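Long-range contacts in forkhead-associated 1 (Saccharomyces cerevisiae, PDB 6C4U), which binds, as an engineered forkhead-associated domain, a phosphothreonine-containing peptide from the human transcription factor c-Myc: residues 54-59 and 102-107; 81-86 and 98-103. All coordinates share one frame; numbering follows the deposited sequence.

In the fold
From the N terminus, the chain builds strands 4-10, 18-21 and 34-41 before it reaches the loop 54-59, between strands 48-49 and 61-66. It then passes through strand 82-83 and its tight turn before arriving at strand 101-105, where both contacts end. Contact 2 (81-86 with 98-103) is therefore nested inside contact 1 (54-59 with 102-107), and the two share Ile102 and Thr103. The inner contact closes a short excursion by pairing strands 82-83 and 101-105 in the six-stranded antiparallel sheet. The outer one closes a longer loop, laying a connection of the mixed sheet against the end of strand 101-105. Arg105 of contact 1 packs on the ring of Trp82 of contact 2.

Contact 1 (54-59 and 102-107); sequences LPVSNK and ITVRTD
Pro55 and Val56 lean on the end of strand 101-105 and illustrate how a loop can be seated on a strand end by van der Waals contact of ring methylenes and a methyl with backbone carbonyl oxygens and one valine methyl. The proline ring meets the carbonyl oxygen of Thr106 with its methylene groups: Pro55 CG is 3.4 Å from Thr106 O, and Pro55 CD follows at 3.7 Å from the same oxygen. This is contact with backbone, since the side chain of Thr106 is directed away and its hydroxyl is hydrogen-bonded to Thr111.

Val56 reaches across with one branch. Its CG1 stands anti to the backbone N (chi1 174°), beside the carbonyl carbon, which leaves CG2 on the N side. That methyl touches both main chain and side chain: Val56 CG2 lies 3.8 Å from Arg105 O and 4.2 Å from Val104 CG2, a methyl-to-methyl contact between two buried valines.

The polar backbone of the loop is served by other partners, with Pro55 O bonded to Asn79 ND2 and Val56 O to Arg42 NE. Just beyond, Ser57 OG and Asn58 N hydrogen-bond a modified side chain of the bound peptide, consistent with phosphothreonine recognition, while Arg105 packs on an apolar peptide side chain. Val104 also rests on Leu113 of strand 112-119, its partner in backbone bonding, and Ile102 packs on Phe61 and Ile63 of strand 61-66, in the other sheet.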
# COMPACT_ATOMS: atom_id res chain seq x y z
N LEU F 54 6.58 14.62 8.15
CA LEU F 54 6.05 14.40 9.50
C LEU F 54 4.56 14.06 9.61
O LEU F 54 4.19 13.18 10.38
CB LEU F 54 6.46 15.54 10.46
CG LEU F 54 7.96 15.49 10.93
CD1 LEU F 54 8.29 14.41 11.99
CD2 LEU F 54 9.01 15.41 9.82
N PRO F 55 3.70 14.71 8.82
CA PRO F 55 2.26 14.34 8.85
C PRO F 55 1.91 12.97 8.24
O PRO F 55 0.74 12.55 8.28
CB PRO F 55 1.60 15.47 8.05
CG PRO F 55 2.59 16.58 8.05
CD PRO F 55 3.93 15.91 8.00
N VAL F 56 2.89 12.31 7.62
CA VAL F 56 2.74 10.92 7.27
C VAL F 56 3.04 10.12 8.52
O VAL F 56 4.10 10.28 9.14
CB VAL F 56 3.68 10.51 6.11
CG1 VAL F 56 3.62 9.01 5.86
CG2 VAL F 56 3.31 11.30 4.86
N SER F 57 2.08 9.29 8.92
CA SER F 57 2.25 8.35 10.03
C SER F 57 3.41 7.37 9.79
O SER F 57 3.71 7.02 8.65
CB SER F 57 0.92 7.62 10.29
OG SER F 57 -0.15 8.55 10.42
N ASN F 58 4.05 6.96 10.88
CA ASN F 58 5.19 6.03 10.83
C ASN F 58 4.83 4.74 10.14
O ASN F 58 5.62 4.22 9.35
CB ASN F 58 5.70 5.71 12.24
CG ASN F 58 6.51 6.82 12.81
OD1 ASN F 58 7.72 6.90 12.56
ND2 ASN F 58 5.86 7.71 13.56
N LYS F 59 3.66 4.22 10.49
CA LYS F 59 3.03 3.15 9.73
C LYS F 59 1.68 3.73 9.33
O LYS F 59 0.79 3.91 10.16
CB LYS F 59 2.90 1.86 10.53
CG LYS F 59 4.22 1.13 10.74
CD LYS F 59 4.28 -0.38 10.74
CE LYS F 59 5.71 -0.77 11.16
NZ LYS F 59 6.37 -1.98 10.54
N ILE F 102 -3.44 5.61 -4.67
CA ILE F 102 -3.37 5.81 -3.22
C ILE F 102 -2.69 7.14 -2.96
O ILE F 102 -1.61 7.40 -3.48
CB ILE F 102 -2.61 4.64 -2.55
CG1 ILE F 102 -3.32 3.31 -2.88
CG2 ILE F 102 -2.61 4.78 -1.05
CD1 ILE F 102 -2.64 2.08 -2.35
N THR F 103 -3.31 7.99 -2.14
CA THR F 103 -2.86 9.37 -1.94
C THR F 103 -2.81 9.70 -0.46
O THR F 103 -3.73 9.34 0.27
CB THR F 103 -3.85 10.38 -2.59
OG1 THR F 103 -4.80 9.69 -3.44
CG2 THR F 103 -3.11 11.40 -3.37
N VAL F 104 -1.76 10.39 -0.02
CA VAL F 104 -1.64 10.82 1.39
C VAL F 104 -1.27 12.30 1.43
O VAL F 104 -0.73 12.83 0.48
CB VAL F 104 -0.60 9.98 2.17
CG1 VAL F 104 -0.96 8.51 2.10
CG2 VAL F 104 0.82 10.19 1.65
N ARG F 105 -1.54 12.97 2.53
CA ARG F 105 -1.21 14.41 2.63
C ARG F 105 0.17 14.61 3.24
O ARG F 105 0.62 13.80 4.08
CB ARG F 105 -2.24 15.10 3.49
CG ARG F 105 -3.63 15.10 2.88
CD ARG F 105 -4.76 14.95 3.91
NE ARG F 105 -4.85 16.09 4.82
CZ ARG F 105 -5.35 16.08 6.06
NH1 ARG F 105 -5.88 14.96 6.57
NH2 ARG F 105 -5.33 17.18 6.79
N THR F 106 0.85 15.65 2.76
CA THR F 106 2.24 15.97 3.11
C THR F 106 2.35 17.34 3.80
O THR F 106 3.05 17.50 4.80
CB THR F 106 3.12 15.97 1.85
OG1 THR F 106 2.32 16.35 0.73
CG2 THR F 106 3.67 14.56 1.57
N ASP F 107 1.68 18.35 3.23
CA ASP F 107 1.59 19.68 3.85
C ASP F 107 0.18 19.95 4.38
O ASP F 107 -0.81 19.40 3.86
CB ASP F 107 1.90 20.82 2.85
CG ASP F 107 3.30 20.76 2.27
OD1 ASP F 107 4.24 20.29 2.95
OD2 ASP F 107 3.45 21.22 1.11

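Contact 2 (81-86 and 98-103); sequences TWLNGQ and QGDEIT
Trp82 meets Thr103 at the edge of its indole, where Thr103 O lies near the ring plane, 3.8 Å from Trp82 CE3. Across CG, at the CD1 edge, Gly85 C of the same segment lies in the ring plane. The other flat groups are the amide of Asn84 and the carboxylate of Asp100, which are turned 86° against each other, almost perpendicular.

Backbone pairing supplies the frame. Trp82 and Thr103 form an antiparallel hydrogen-bonded pair, and Leu83 and Ile102 the non-hydrogen-bonded pair that follows. Trp82 N donates to Thr103 O at 2.9 Å and Trp82 O accepts Thr103 N at 2.8 Å, while Thr103 OG1 adds a weak bond to Trp82 O at 3.4 Å. Leu83 and Ile102 share the face of the sheet opposite Trp82 and Thr103; next to them Thr81 CG2 touches Ile102 CG2 at 4.0 Å, and Leu83 CD1 reaches Asp100 CB at 3.7 Å.

Beyond the strand the pairing is carried on by Asn84. Its N donates to Glu101 O at 2.8 Å, and its side chain returns the exchange: CG sits beside the backbone N (chi1 -57°), and Asn84 OD1 accepts Glu101 N at 2.9 Å, the donor tilted 31° from the amide plane. Asn84 ND2 makes a weak bond to Asp100 OD1, whereas OD2 of that carboxylate is taken by Ser97 N.

Asn84 and Gly85 occupy the central positions of a type I' turn, both with positive phi, as is common for an Asn-Gly pair there. The chemistry implies that a side-chain amide stands in for a backbone carbonyl, extending the antiparallel bonding past the point where the main chain turns off.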
# COMPACT_ATOMS: atom_id res chain seq x y z
N THR F 81 -5.98 8.43 4.56
CA THR F 81 -5.45 7.85 3.33
C THR F 81 -6.58 7.83 2.32
O THR F 81 -7.68 7.38 2.63
CB THR F 81 -4.94 6.42 3.60
OG1 THR F 81 -3.78 6.50 4.43
CG2 THR F 81 -4.59 5.68 2.31
N TRP F 82 -6.29 8.29 1.10
CA TRP F 82 -7.28 8.42 0.03
C TRP F 82 -7.06 7.38 -1.05
O TRP F 82 -5.93 7.16 -1.47
CB TRP F 82 -7.16 9.81 -0.60
CG TRP F 82 -7.87 10.83 0.17
CD1 TRP F 82 -9.08 11.36 -0.12
CD2 TRP F 82 -7.44 11.43 1.39
NE1 TRP F 82 -9.43 12.27 0.84
CE2 TRP F 82 -8.44 12.34 1.78
CE3 TRP F 82 -6.31 11.30 2.19
CZ2 TRP F 82 -8.35 13.10 2.93
CZ3 TRP F 82 -6.21 12.07 3.34
CH2 TRP F 82 -7.23 12.96 3.70
N LEU F 83 -8.14 6.77 -1.50
CA LEU F 83 -8.09 5.77 -2.56
C LEU F 83 -8.94 6.28 -3.71
O LEU F 83 -10.16 6.39 -3.57
CB LEU F 83 -8.61 4.43 -2.06
CG LEU F 83 -8.80 3.34 -3.11
CD1 LEU F 83 -7.55 3.15 -3.95
CD2 LEU F 83 -9.14 2.02 -2.43
N ASN F 84 -8.28 6.59 -4.83
CA ASN F 84 -8.93 7.24 -5.98
C ASN F 84 -9.66 8.48 -5.49
O ASN F 84 -10.84 8.67 -5.75
CB ASN F 84 -9.88 6.28 -6.72
CG ASN F 84 -9.18 5.02 -7.19
OD1 ASN F 84 -8.04 5.06 -7.69
ND2 ASN F 84 -9.85 3.88 -7.03
N GLY F 85 -8.93 9.30 -4.73
CA GLY F 85 -9.44 10.58 -4.27
C GLY F 85 -10.59 10.59 -3.28
O GLY F 85 -11.09 11.66 -2.98
N GLN F 86 -11.00 9.43 -2.75
CA GLN F 86 -11.98 9.34 -1.67
C GLN F 86 -11.29 8.80 -0.43
O GLN F 86 -10.66 7.76 -0.49
CB GLN F 86 -13.12 8.41 -2.05
CG GLN F 86 -13.95 8.91 -3.21
CD GLN F 86 -14.61 7.75 -3.98
OE1 GLN F 86 -13.91 6.92 -4.58
NE2 GLN F 86 -15.94 7.68 -3.96
N GLN F 98 -7.00 -2.74 -10.27
CA GLN F 98 -5.96 -2.32 -11.20
C GLN F 98 -5.89 -0.81 -11.41
O GLN F 98 -6.92 -0.15 -11.52
CB GLN F 98 -6.12 -3.07 -12.53
CG GLN F 98 -5.10 -2.70 -13.57
CD GLN F 98 -3.68 -3.03 -13.15
OE1 GLN F 98 -3.10 -4.00 -13.58
NE2 GLN F 98 -3.12 -2.30 -12.16
N GLY F 99 -4.67 -0.27 -11.40
CA GLY F 99 -4.48 1.15 -11.64
C GLY F 99 -5.00 2.09 -10.57
O GLY F 99 -5.12 3.28 -10.85
N ASP F 100 -5.30 1.61 -9.37
CA ASP F 100 -5.83 2.49 -8.31
C ASP F 100 -4.78 3.47 -7.83
O ASP F 100 -3.59 3.19 -7.92
CB ASP F 100 -6.34 1.67 -7.11
CG ASP F 100 -7.75 1.11 -7.32
OD1 ASP F 100 -8.33 1.31 -8.41
OD2 ASP F 100 -8.26 0.47 -6.39
N GLU F 101 -5.24 4.62 -7.35
CA GLU F 101 -4.34 5.68 -6.91
C GLU F 101 -4.49 5.94 -5.41
O GLU F 101 -5.51 6.46 -4.94
CB GLU F 101 -4.60 6.96 -7.71
CG GLU F 101 -3.60 8.09 -7.50
CD GLU F 101 -3.96 9.36 -8.30
OE1 GLU F 101 -5.12 9.54 -8.78
OE2 GLU F 101 -3.09 10.22 -8.51
N ILE F 102 -3.44 5.61 -4.67
CA ILE F 102 -3.37 5.81 -3.22
C ILE F 102 -2.69 7.14 -2.96
O ILE F 102 -1.61 7.40 -3.48
CB ILE F 102 -2.61 4.64 -2.55
CG1 ILE F 102 -3.32 3.31 -2.88
CG2 ILE F 102 -2.61 4.78 -1.05
CD1 ILE F 102 -2.64 2.08 -2.35
N THR F 103 -3.31 7.99 -2.14
CA THR F 103 -2.86 9.37 -1.94
C THR F 103 -2.81 9.70 -0.46
O THR F 103 -3.73 9.34 0.27
CB THR F 103 -3.85 10.38 -2.59
OG1 THR F 103 -4.80 9.69 -3.44
CG2 THR F 103 -3.11 11.40 -3.37